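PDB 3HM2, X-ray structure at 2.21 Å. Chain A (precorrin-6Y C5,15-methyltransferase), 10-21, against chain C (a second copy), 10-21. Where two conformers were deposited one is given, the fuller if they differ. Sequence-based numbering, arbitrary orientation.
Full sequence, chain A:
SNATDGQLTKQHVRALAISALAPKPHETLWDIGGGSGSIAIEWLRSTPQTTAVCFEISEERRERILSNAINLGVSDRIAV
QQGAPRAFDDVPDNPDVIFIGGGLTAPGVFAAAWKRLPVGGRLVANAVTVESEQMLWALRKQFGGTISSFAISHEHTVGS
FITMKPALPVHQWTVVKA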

# COMPACT_ATOMS: atom_id res chain seq x y z
N LYS A 10 -5.07 -14.00 8.62
CA LYS A 10 -6.03 -14.35 9.67
C LYS A 10 -5.32 -14.56 10.99
O LYS A 10 -5.92 -14.43 12.05
CB LYS A 10 -6.86 -15.57 9.28
CG LYS A 10 -7.93 -15.29 8.22
CD LYS A 10 -8.91 -16.43 8.13
CE LYS A 10 -9.39 -16.64 6.71
NZ LYS A 10 -9.69 -18.08 6.45
N GLN A 11 -4.03 -14.89 10.93
CA GLN A 11 -3.17 -14.88 12.11
C GLN A 11 -2.71 -13.46 12.42
O GLN A 11 -2.85 -12.98 13.54
CB GLN A 11 -1.95 -15.77 11.91
CG GLN A 11 -0.85 -15.53 12.96
CD GLN A 11 0.53 -16.01 12.51
OE1 GLN A 11 0.65 -16.96 11.73
NE2 GLN A 11 1.58 -15.36 13.00
N HIS A 12 -2.14 -12.79 11.41
CA HIS A 12 -1.56 -11.45 11.53
C HIS A 12 -2.54 -10.34 11.94
O HIS A 12 -2.15 -9.35 12.58
CB HIS A 12 -0.86 -11.05 10.23
CG HIS A 12 0.49 -11.69 10.04
ND1 HIS A 12 1.44 -11.72 11.04
CD2 HIS A 12 1.05 -12.29 8.97
CE1 HIS A 12 2.52 -12.33 10.59
NE2 HIS A 12 2.31 -12.68 9.33
N VAL A 13 -3.80 -10.52 11.55
CA VAL A 13 -4.86 -9.57 11.90
C VAL A 13 -5.28 -9.71 13.37
O VAL A 13 -5.52 -8.71 14.06
CB VAL A 13 -6.08 -9.70 10.95
CG1 VAL A 13 -7.30 -8.94 11.52
CG2 VAL A 13 -5.71 -9.20 9.55
N ARG A 14 -5.37 -10.96 13.83
CA ARG A 14 -5.53 -11.27 15.24
C ARG A 14 -4.44 -10.59 16.08
O ARG A 14 -4.73 -9.91 17.06
CB ARG A 14 -5.49 -12.80 15.44
CG ARG A 14 -4.67 -13.28 16.62
CD ARG A 14 -5.08 -14.69 17.08
NE ARG A 14 -4.52 -15.75 16.24
CZ ARG A 14 -5.13 -16.25 15.17
NH1 ARG A 14 -6.31 -15.78 14.78
NH2 ARG A 14 -4.54 -17.23 14.47
N ALA A 15 -3.19 -10.75 15.67
CA ALA A 15 -2.05 -10.13 16.35
C ALA A 15 -2.22 -8.63 16.54
O ALA A 15 -2.06 -8.14 17.64
CB ALA A 15 -0.76 -10.41 15.58
N LEU A 16 -2.54 -7.90 15.49
CA LEU A 16 -2.64 -6.44 15.58
C LEU A 16 -3.80 -6.00 16.46
O LEU A 16 -3.75 -4.96 17.13
CB LEU A 16 -2.78 -5.82 14.20
CG LEU A 16 -1.51 -5.95 13.38
CD1 LEU A 16 -1.76 -5.89 11.86
CD2 LEU A 16 -0.53 -4.89 13.83
N ALA A 17 -4.85 -6.82 16.46
CA ALA A 17 -6.02 -6.57 17.27
C ALA A 17 -5.72 -6.87 18.74
O ALA A 17 -6.17 -6.15 19.62
CB ALA A 17 -7.21 -7.39 16.77
N ILE A 18 -4.95 -7.92 19.02
CA ILE A 18 -4.55 -8.13 20.40
C ILE A 18 -3.66 -6.97 20.89
O ILE A 18 -3.94 -6.34 21.90
CB ILE A 18 -3.91 -9.51 20.64
CG1 ILE A 18 -4.74 -10.61 19.97
CG2 ILE A 18 -3.82 -9.81 22.12
CD1 ILE A 18 -5.90 -11.17 20.82
N SER A 19 -2.60 -6.65 20.14
CA SER A 19 -1.73 -5.55 20.55
C SER A 19 -2.50 -4.24 20.78
O SER A 19 -2.09 -3.42 21.60
CB SER A 19 -0.59 -5.31 19.54
OG SER A 19 -0.87 -4.18 18.72
N ALA A 20 -3.59 -4.05 20.04
CA ALA A 20 -4.37 -2.82 20.12
C ALA A 20 -5.25 -2.81 21.36
O ALA A 20 -5.47 -1.77 21.98
CB ALA A 20 -5.21 -2.64 18.87
N LEU A 21 -5.77 -3.98 21.72
CA LEU A 21 -6.74 -4.09 22.81
C LEU A 21 -6.07 -3.88 24.16
O LEU A 21 -6.70 -3.44 25.12
CB LEU A 21 -7.43 -5.46 22.78
CG LEU A 21 -8.37 -5.71 21.60
CD1 LEU A 21 -8.57 -7.20 21.37
CD2 LEU A 21 -9.71 -5.02 21.82
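Chain C, residues 10-21: KQHVRALAISAL

Residues 10-21 of chain C form a helix, as the same residues of chain A do, with backbone angles in the helical range throughout. The two axes approach to 8.7 Å, and their N-to-C directions differ by 129°, so the copies run obliquely antiparallel. The register is given by the CA atoms: those of A:His12 and C:Leu16 lie 6.5 Å apart, those of A:Ser19 and C:Ala15 6.0 Å.

The polar contacts pair glutamine with serine twice. A:Gln11 NE2 donates to C:Ser19 OG at 2.7 Å with an almost linear N-H...O angle of 176°; C:Gln11 NE2 donates to A:Ser19 OG at 2.8 Å, but at 146°, so the second bond is more bent. A:Gln11 NE2 also lies 3.3 Å from C:Ser19 O, where the poor angle rules out a hydrogen bond. A:Ser19 OG, besides accepting, donates weakly to A:Leu16 O of its own helix at 3.4 Å. A:His12 ND1 fares worse: the contact buries it without a partner, its nearest neighbour across the interface being C:Leu16 CD2 at 3.7 Å.

Small side chains permit the close packing between these bonds, with A:Ser19 CB 3.4 Å from C:Ala15 CB. Alongside, A:Leu16 CD1 meets C:Leu16 CD2 at 4.0 Å. Together the stretches bury 513 Å².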

# COMPACT_ATOMS: atom_id res chain seq x y z
N LYS C 10 5.16 1.84 15.62
CA LYS C 10 6.26 1.04 16.13
C LYS C 10 5.77 -0.16 16.92
O LYS C 10 6.46 -1.17 17.00
CB LYS C 10 7.17 1.92 16.99
CG LYS C 10 7.31 3.36 16.44
CD LYS C 10 8.01 4.30 17.44
CE LYS C 10 8.14 5.74 16.91
NZ LYS C 10 8.99 6.59 17.81
N GLN C 11 4.57 -0.04 17.51
CA GLN C 11 3.97 -1.11 18.29
C GLN C 11 3.31 -2.13 17.37
O GLN C 11 3.16 -3.31 17.71
CB GLN C 11 2.92 -0.54 19.25
CG GLN C 11 1.78 -1.49 19.50
CD GLN C 11 0.43 -0.79 19.65
OE1 GLN C 11 0.34 0.30 20.23
NE2 GLN C 11 -0.63 -1.42 19.14
N HIS C 12 2.90 -1.64 16.20
CA HIS C 12 2.21 -2.44 15.21
C HIS C 12 3.18 -3.38 14.50
O HIS C 12 2.82 -4.50 14.13
CB HIS C 12 1.50 -1.52 14.22
CG HIS C 12 0.28 -0.86 14.79
ND1 HIS C 12 0.16 0.51 14.91
CD2 HIS C 12 -0.86 -1.38 15.30
CE1 HIS C 12 -1.01 0.80 15.46
NE2 HIS C 12 -1.65 -0.33 15.70
N VAL C 13 4.41 -2.91 14.34
CA VAL C 13 5.52 -3.74 13.88
C VAL C 13 5.90 -4.84 14.87
O VAL C 13 6.04 -6.01 14.51
CB VAL C 13 6.76 -2.88 13.64
CG1 VAL C 13 7.81 -3.63 12.81
CG2 VAL C 13 6.36 -1.56 12.99
N ARG C 14 6.07 -4.45 16.13
CA ARG C 14 6.44 -5.37 17.20
C ARG C 14 5.43 -6.50 17.29
O ARG C 14 5.80 -7.68 17.35
CB ARG C 14 6.48 -4.58 18.51
CG ARG C 14 7.17 -5.22 19.69
CD ARG C 14 7.08 -4.30 20.92
NE ARG C 14 5.72 -4.25 21.48
CZ ARG C 14 5.00 -3.14 21.65
NH1 ARG C 14 5.50 -1.95 21.33
NH2 ARG C 14 3.77 -3.22 22.15
N ALA C 15 4.14 -6.15 17.30
CA ALA C 15 3.08 -7.16 17.36
C ALA C 15 3.23 -8.18 16.22
O ALA C 15 2.97 -9.38 16.42
CB ALA C 15 1.72 -6.51 17.31
N LEU C 16 3.64 -7.72 15.04
CA LEU C 16 3.81 -8.60 13.89
C LEU C 16 5.00 -9.52 14.04
O LEU C 16 4.95 -10.68 13.63
CB LEU C 16 3.91 -7.78 12.60
CG LEU C 16 2.57 -7.09 12.33
CD1 LEU C 16 2.73 -5.87 11.43
CD2 LEU C 16 1.56 -8.11 11.78
N ALA C 17 6.07 -9.00 14.65
CA ALA C 17 7.29 -9.78 14.94
C ALA C 17 7.04 -10.92 15.92
O ALA C 17 7.39 -12.07 15.65
CB ALA C 17 8.40 -8.87 15.46
N ILE C 18 6.44 -10.61 17.07
CA ILE C 18 6.23 -11.63 18.11
C ILE C 18 5.22 -12.71 17.66
O ILE C 18 5.34 -13.87 18.06
CB ILE C 18 5.85 -11.04 19.50
CG1 ILE C 18 6.04 -9.52 19.54
CG2 ILE C 18 6.71 -11.67 20.60
CD1 ILE C 18 7.27 -9.00 20.32
N SER C 19 4.26 -12.30 16.82
CA SER C 19 3.32 -13.21 16.15
C SER C 19 4.06 -14.19 15.25
O SER C 19 3.86 -15.40 15.35
CB SER C 19 2.31 -12.42 15.31
OG SER C 19 1.33 -13.27 14.74
N ALA C 20 4.91 -13.67 14.37
CA ALA C 20 5.74 -14.50 13.51
C ALA C 20 6.51 -15.53 14.33
O ALA C 20 6.68 -16.68 13.91
CB ALA C 20 6.70 -13.65 12.70
N LEU C 21 6.98 -15.12 15.51
CA LEU C 21 7.92 -15.92 16.28
C LEU C 21 7.21 -17.06 17.01
O LEU C 21 7.81 -18.09 17.31
CB LEU C 21 8.67 -15.04 17.29
CG LEU C 21 9.65 -14.02 16.70
CD1 LEU C 21 10.18 -13.10 17.78
CD2 LEU C 21 10.79 -14.73 15.98